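Local structure of acyl-CoA thioesterase (Alicyclobacillus acidocaldarius subsp. acidocaldarius, 3RQB) at residues G157-T168 with F192-K201. The protein is of undetermined function, but its double hotdog fold and its family suggest that it hydrolyses acyl-CoA thioesters. Sequence-based numbering, arbitrary orientation.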
ATOM      1  N   GLY B 157     -14.833  14.868  11.368  1.00 50.95           N
ATOM      2  CA  GLY B 157     -14.385  14.774   9.990  1.00 56.61           C
ATOM      3  C   GLY B 157     -15.391  14.437   8.895  1.00 59.39           C
ATOM      4  O   GLY B 157     -15.243  13.415   8.220  1.00 61.59           O
ATOM      5  N   SER B 158     -16.433  15.248   8.732  1.00 55.66           N
ATOM      6  CA  SER B 158     -17.345  15.036   7.607  1.00 54.69           C
ATOM      7  C   SER B 158     -17.274  16.166   6.586  1.00 52.95           C
ATOM      8  O   SER B 158     -16.460  17.086   6.715  1.00 51.89           O
ATOM      9  CB  SER B 158     -18.793  14.826   8.076  1.00 56.52           C
ATOM     10  OG  SER B 158     -19.286  15.944   8.797  1.00 60.64           O
ATOM     11  N   ALA B 159     -18.114  16.072   5.559  1.00 52.84           N
ATOM     12  CA  ALA B 159     -18.303  17.179   4.626  1.00 54.85           C
ATOM     13  C   ALA B 159     -19.371  18.183   5.131  1.00 51.62           C
ATOM     14  O   ALA B 159     -19.619  19.220   4.503  1.00 43.72           O
ATOM     15  CB  ALA B 159     -18.658  16.649   3.242  1.00 47.79           C
ATOM     16  N   PHE B 160     -20.046  17.827   6.225  1.00 50.20           N
ATOM     17  CA  PHE B 160     -20.962  18.734   6.916  1.00 55.69           C
ATOM     18  C   PHE B 160     -20.397  19.405   8.158  1.00 63.33           C
ATOM     19  O   PHE B 160     -21.052  20.239   8.778  1.00 68.38           O
ATOM     20  CB  PHE B 160     -22.251  17.987   7.194  1.00 61.87           C
ATOM     21  CG  PHE B 160     -22.718  17.217   6.004  1.00 70.05           C
ATOM     22  CD1 PHE B 160     -22.286  15.912   5.794  1.00 69.79           C
ATOM     23  CD2 PHE B 160     -23.514  17.825   5.039  1.00 69.66           C
ATOM     24  CE1 PHE B 160     -22.683  15.207   4.667  1.00 64.43           C
ATOM     25  CE2 PHE B 160     -23.917  17.125   3.911  1.00 66.13           C
ATOM     26  CZ  PHE B 160     -23.503  15.814   3.724  1.00 60.63           C
ATOM     27  N   ASP B 161     -19.161  19.051   8.494  1.00 66.81           N
ATOM     28  CA  ASP B 161     -18.541  19.478   9.734  1.00 64.53           C
ATOM     29  C   ASP B 161     -18.008  20.889   9.588  1.00 63.33           C
ATOM     30  O   ASP B 161     -18.006  21.451   8.489  1.00 59.22           O
ATOM     31  CB  ASP B 161     -17.360  18.545  10.026  1.00 68.42           C
ATOM     32  CG  ASP B 161     -17.327  18.071  11.460  1.00 75.80           C
ATOM     33  OD1 ASP B 161     -16.966  16.898  11.683  1.00 65.24           O
ATOM     34  OD2 ASP B 161     -17.656  18.871  12.365  1.00 90.10           O
ATOM     35  N   GLU B 162     -17.509  21.441  10.691  1.00 70.20           N
ATOM     36  CA  GLU B 162     -16.834  22.732  10.670  1.00 77.61           C
ATOM     37  C   GLU B 162     -15.344  22.485  10.616  1.00 73.80           C
ATOM     38  O   GLU B 162     -14.537  23.421  10.593  1.00 70.50           O
ATOM     39  CB  GLU B 162     -17.171  23.529  11.921  1.00 88.99           C
ATOM     40  CG  GLU B 162     -17.658  24.931  11.635  1.00101.23           C
ATOM     41  CD  GLU B 162     -19.125  25.110  11.981  1.00115.58           C
ATOM     42  OE1 GLU B 162     -19.414  25.705  13.042  1.00120.56           O
ATOM     43  OE2 GLU B 162     -19.988  24.657  11.195  1.00120.70           O
ATOM     44  N   VAL B 163     -15.002  21.201  10.597  1.00 72.84           N
ATOM     45  CA  VAL B 163     -13.627  20.723  10.702  1.00 71.56           C
ATOM     46  C   VAL B 163     -12.778  21.033   9.470  1.00 72.25           C
ATOM     47  O   VAL B 163     -13.109  20.640   8.351  1.00 74.64           O
ATOM     48  CB  VAL B 163     -13.624  19.207  10.948  1.00 66.80           C
ATOM     49  CG1 VAL B 163     -12.234  18.637  10.745  1.00 70.15           C
ATOM     50  CG2 VAL B 163     -14.150  18.899  12.341  1.00 61.72           C
ATOM     51  N   GLN B 164     -11.664  21.718   9.690  1.00 70.13           N
ATOM     52  CA  GLN B 164     -10.889  22.265   8.585  1.00 73.32           C
ATOM     53  C   GLN B 164      -9.725  21.388   8.124  1.00 67.55           C
ATOM     54  O   GLN B 164      -9.023  21.732   7.174  1.00 63.85           O
ATOM     55  CB  GLN B 164     -10.411  23.677   8.953  1.00 80.99           C
ATOM     56  CG  GLN B 164     -11.548  24.553   9.457  1.00 89.32           C
ATOM     57  CD  GLN B 164     -11.049  25.855  10.053  1.00 93.51           C
ATOM     58  OE1 GLN B 164      -9.852  26.150  10.002  1.00 92.45           O
ATOM     59  NE2 GLN B 164     -11.959  26.640  10.622  1.00 94.11           N
ATOM     60  N   ASP B 165      -9.525  20.262   8.797  1.00 65.96           N
ATOM     61  CA  ASP B 165      -8.523  19.297   8.370  1.00 69.65           C
ATOM     62  C   ASP B 165      -9.173  18.092   7.693  1.00 74.36           C
ATOM     63  O   ASP B 165     -10.395  18.032   7.557  1.00 81.07           O
ATOM     64  CB  ASP B 165      -7.680  18.839   9.554  1.00 72.24           C
ATOM     65  CG  ASP B 165      -8.523  18.371  10.715  1.00 75.50           C
ATOM     66  OD1 ASP B 165      -8.634  17.143  10.906  1.00 74.47           O
ATOM     67  OD2 ASP B 165      -9.090  19.232  11.425  1.00 76.57           O
ATOM     68  N   ALA B 166      -8.345  17.144   7.261  1.00 70.77           N
ATOM     69  CA  ALA B 166      -8.811  15.972   6.515  1.00 67.92           C
ATOM     70  C   ALA B 166      -9.048  14.711   7.354  1.00 63.30           C
ATOM     71  O   ALA B 166      -9.290  13.646   6.804  1.00 63.80           O
ATOM     72  CB  ALA B 166      -7.868  15.677   5.358  1.00 70.04           C
ATOM     73  N   THR B 167      -8.917  14.816   8.669  1.00 62.20           N
ATOM     74  CA  THR B 167      -8.953  13.636   9.537  1.00 58.24           C
ATOM     75  C   THR B 167     -10.362  13.233   9.986  1.00 50.55           C
ATOM     76  O   THR B 167     -11.108  14.043  10.530  1.00 56.22           O
ATOM     77  CB  THR B 167      -8.054  13.831  10.788  1.00 53.15           C
ATOM     78  OG1 THR B 167      -6.669  13.872  10.399  1.00 49.52           O
ATOM     79  CG2 THR B 167      -8.277  12.708  11.787  1.00 48.73           C
ATOM     80  N   THR B 168     -10.704  11.968   9.769  1.00 43.69           N
ATOM     81  CA  THR B 168     -12.009  11.435  10.158  1.00 50.63           C
ATOM     82  C   THR B 168     -11.901  10.369  11.245  1.00 47.38           C
ATOM     83  O   THR B 168     -11.002   9.522  11.209  1.00 37.81           O
ATOM     84  CB  THR B 168     -12.740  10.798   8.951  1.00 59.56           C
ATOM     85  OG1 THR B 168     -13.176  11.827   8.057  1.00 66.62           O
ATOM     86  CG2 THR B 168     -13.956   9.991   9.405  1.00 55.57           C
ATOM     87  N   PHE B 192     -14.779   4.893   4.459  1.00 54.69           N
ATOM     88  CA  PHE B 192     -14.525   6.301   4.755  1.00 50.75           C
ATOM     89  C   PHE B 192     -14.954   7.246   3.646  1.00 49.77           C
ATOM     90  O   PHE B 192     -14.650   7.036   2.468  1.00 46.59           O
ATOM     91  CB  PHE B 192     -13.046   6.535   5.051  1.00 45.44           C
ATOM     92  CG  PHE B 192     -12.564   5.834   6.282  1.00 46.66           C
ATOM     93  CD1 PHE B 192     -13.080   6.162   7.523  1.00 50.86           C
ATOM     94  CD2 PHE B 192     -11.594   4.852   6.201  1.00 45.35           C
ATOM     95  CE1 PHE B 192     -12.639   5.516   8.667  1.00 52.97           C
ATOM     96  CE2 PHE B 192     -11.156   4.203   7.335  1.00 47.97           C
ATOM     97  CZ  PHE B 192     -11.678   4.537   8.572  1.00 51.17           C
ATOM     98  N   VAL B 193     -15.647   8.302   4.045  1.00 45.40           N
ATOM     99  CA  VAL B 193     -15.939   9.397   3.149  1.00 41.44           C
ATOM    100  C   VAL B 193     -14.630   9.853   2.521  1.00 44.47           C
ATOM    101  O   VAL B 193     -13.603   9.880   3.193  1.00 41.95           O
ATOM    102  CB  VAL B 193     -16.565  10.544   3.926  1.00 43.59           C
ATOM    103  CG1 VAL B 193     -16.292  11.875   3.247  1.00 40.56           C
ATOM    104  CG2 VAL B 193     -18.055  10.294   4.083  1.00 49.67           C
ATOM    105  N   PRO B 194     -14.660  10.199   1.221  1.00 44.34           N
ATOM    106  CA  PRO B 194     -13.451  10.557   0.471  1.00 43.60           C
ATOM    107  C   PRO B 194     -12.783  11.765   1.092  1.00 41.29           C
ATOM    108  O   PRO B 194     -13.455  12.785   1.285  1.00 39.92           O
ATOM    109  CB  PRO B 194     -14.003  10.951  -0.908  1.00 37.76           C
ATOM    110  CG  PRO B 194     -15.312  10.284  -0.995  1.00 33.68           C
ATOM    111  CD  PRO B 194     -15.866  10.339   0.393  1.00 34.80           C
ATOM    112  N   ARG B 195     -11.481  11.675   1.354  1.00 36.78           N
ATOM    113  CA  ARG B 195     -10.807  12.719   2.121  1.00 37.88           C
ATOM    114  C   ARG B 195     -11.166  14.119   1.583  1.00 45.47           C
ATOM    115  O   ARG B 195     -11.526  15.027   2.345  1.00 47.79           O
ATOM    116  CB  ARG B 195      -9.288  12.500   2.120  1.00 32.08           C
ATOM    117  CG  ARG B 195      -8.804  11.235   2.848  1.00 33.82           C
ATOM    118  CD  ARG B 195      -9.213  11.213   4.314  1.00 35.60           C
ATOM    119  NE  ARG B 195     -10.532  10.608   4.497  1.00 41.06           N
ATOM    120  CZ  ARG B 195     -11.395  10.927   5.459  1.00 41.26           C
ATOM    121  NH1 ARG B 195     -11.099  11.859   6.346  1.00 46.20           N
ATOM    122  NH2 ARG B 195     -12.564  10.313   5.533  1.00 43.70           N
ATOM    123  N   VAL B 196     -11.111  14.271   0.262  1.00 43.47           N
ATOM    124  CA  VAL B 196     -11.332  15.560  -0.382  1.00 36.98           C
ATOM    125  C   VAL B 196     -12.699  16.197  -0.049  1.00 37.21           C
ATOM    126  O   VAL B 196     -12.779  17.399   0.206  1.00 40.02           O
ATOM    127  CB  VAL B 196     -11.099  15.462  -1.908  1.00 37.28           C
ATOM    128  CG1 VAL B 196     -12.233  14.709  -2.566  1.00 44.19           C
ATOM    129  CG2 VAL B 196     -10.948  16.844  -2.529  1.00 31.54           C
ATOM    130  N   TYR B 197     -13.768  15.405  -0.043  1.00 38.65           N
ATOM    131  CA  TYR B 197     -15.060  15.915   0.410  1.00 41.58           C
ATOM    132  C   TYR B 197     -14.898  16.559   1.787  1.00 47.58           C
ATOM    133  O   TYR B 197     -15.357  17.676   2.025  1.00 52.65           O
ATOM    134  CB  TYR B 197     -16.109  14.802   0.524  1.00 42.28           C
ATOM    135  CG  TYR B 197     -16.506  14.116  -0.770  1.00 51.13           C
ATOM    136  CD1 TYR B 197     -15.933  14.473  -1.983  1.00 58.11           C
ATOM    137  CD2 TYR B 197     -17.469  13.111  -0.775  1.00 50.93           C
ATOM    138  CE1 TYR B 197     -16.304  13.836  -3.168  1.00 60.67           C
ATOM    139  CE2 TYR B 197     -17.847  12.472  -1.950  1.00 52.41           C
ATOM    140  CZ  TYR B 197     -17.261  12.838  -3.145  1.00 59.13           C
ATOM    141  OH  TYR B 197     -17.628  12.205  -4.317  1.00 61.98           O
ATOM    142  N   VAL B 198     -14.247  15.837   2.694  1.00 43.56           N
ATOM    143  CA  VAL B 198     -14.070  16.314   4.055  1.00 43.73           C
ATOM    144  C   VAL B 198     -13.392  17.678   4.059  1.00 41.15           C
ATOM    145  O   VAL B 198     -13.719  18.556   4.873  1.00 37.82           O
ATOM    146  CB  VAL B 198     -13.209  15.352   4.888  1.00 44.01           C
ATOM    147  CG1 VAL B 198     -13.379  15.665   6.359  1.00 50.20           C
ATOM    148  CG2 VAL B 198     -13.569  13.894   4.598  1.00 33.13           C
ATOM    149  N   LYS B 199     -12.450  17.851   3.138  1.00 38.89           N
ATOM    150  CA  LYS B 199     -11.688  19.095   3.062  1.00 46.00           C
ATOM    151  C   LYS B 199     -12.459  20.243   2.396  1.00 44.68           C
ATOM    152  O   LYS B 199     -12.364  21.391   2.821  1.00 43.48           O
ATOM    153  CB  LYS B 199     -10.351  18.858   2.351  1.00 52.90           C
ATOM    154  CG  LYS B 199      -9.342  20.001   2.498  1.00 61.55           C
ATOM    155  CD  LYS B 199      -8.772  20.126   3.921  1.00 64.97           C
ATOM    156  CE  LYS B 199      -7.648  21.171   3.984  1.00 62.71           C
ATOM    157  NZ  LYS B 199      -7.159  21.449   5.370  1.00 60.60           N
ATOM    158  N   LEU B 200     -13.196  19.938   1.335  1.00 43.31           N
ATOM    159  CA  LEU B 200     -13.944  20.967   0.628  1.00 40.56           C
ATOM    160  C   LEU B 200     -15.386  21.153   1.072  1.00 50.43           C
ATOM    161  O   LEU B 200     -16.031  22.102   0.635  1.00 55.83           O
ATOM    162  CB  LEU B 200     -13.945  20.662  -0.863  1.00 42.71           C
ATOM    163  CG  LEU B 200     -12.551  20.478  -1.447  1.00 43.38           C
ATOM    164  CD1 LEU B 200     -12.633  20.369  -2.976  1.00 39.38           C
ATOM    165  CD2 LEU B 200     -11.634  21.627  -0.995  1.00 35.60           C
ATOM    166  N   LYS B 201     -15.911  20.241   1.888  1.00 52.24           N
ATOM    167  CA  LYS B 201     -17.305  20.337   2.339  1.00 52.35           C
ATOM    168  C   LYS B 201     -18.338  20.203   1.184  1.00 57.21           C
ATOM    169  O   LYS B 201     -19.557  20.212   1.414  1.00 59.89           O
ATOM    170  CB  LYS B 201     -17.540  21.604   3.171  1.00 50.85           C
ATOM    171  CG  LYS B 201     -16.497  21.846   4.258  1.00 55.39           C
ATOM    172  CD  LYS B 201     -16.462  20.721   5.276  1.00 56.55           C
ATOM    173  CE  LYS B 201     -15.376  20.958   6.312  1.00 52.75           C
ATOM    174  NZ  LYS B 201     -15.143  19.710   7.078  1.00 51.95           N
TER
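In the C-terminal hotdog domain, the loop 157-168, which links strand 150-156 to strand 168-174, is held against helix 195-200 and the residue after it by main-chain carbonyls that accept from three basic side chains. Lys201, the first residue beyond the helix, with positive phi, sends NZ into the loop, where it donates to Val163 O at 2.6 Å, on a lone pair in the carbonyl plane, and to Ser158 O at 3.0 Å. A third bond, to Val198 O, ties the same ammonium to its own helix end. Lys199 NZ reaches Gln164 O at 2.6 Å and also pairs with Glu123 of the second subunit. Two bends in the Arg195 chain (chi2 -59°, chi3 88°) bring the guanidinium edge to the loop: NH1 meets Ala166 O (2.6 Å), while NH1 and NH2 both donate to Thr168 OG1, 4° from the guanidinium plane. That hydroxyl in turn donates to Gly157 O (2.6 Å), joining the loop ends. Between these grips, Val198 sets CG1 3.5 Å from Gly157 C and CG2 over one guanidinium face, toward its rim. Four of the six hydrogen bonds across end on main-chain oxygens, so the polar grip follows the loop's path more than its side chains, and the lysine charges probably polarise its carbonyls.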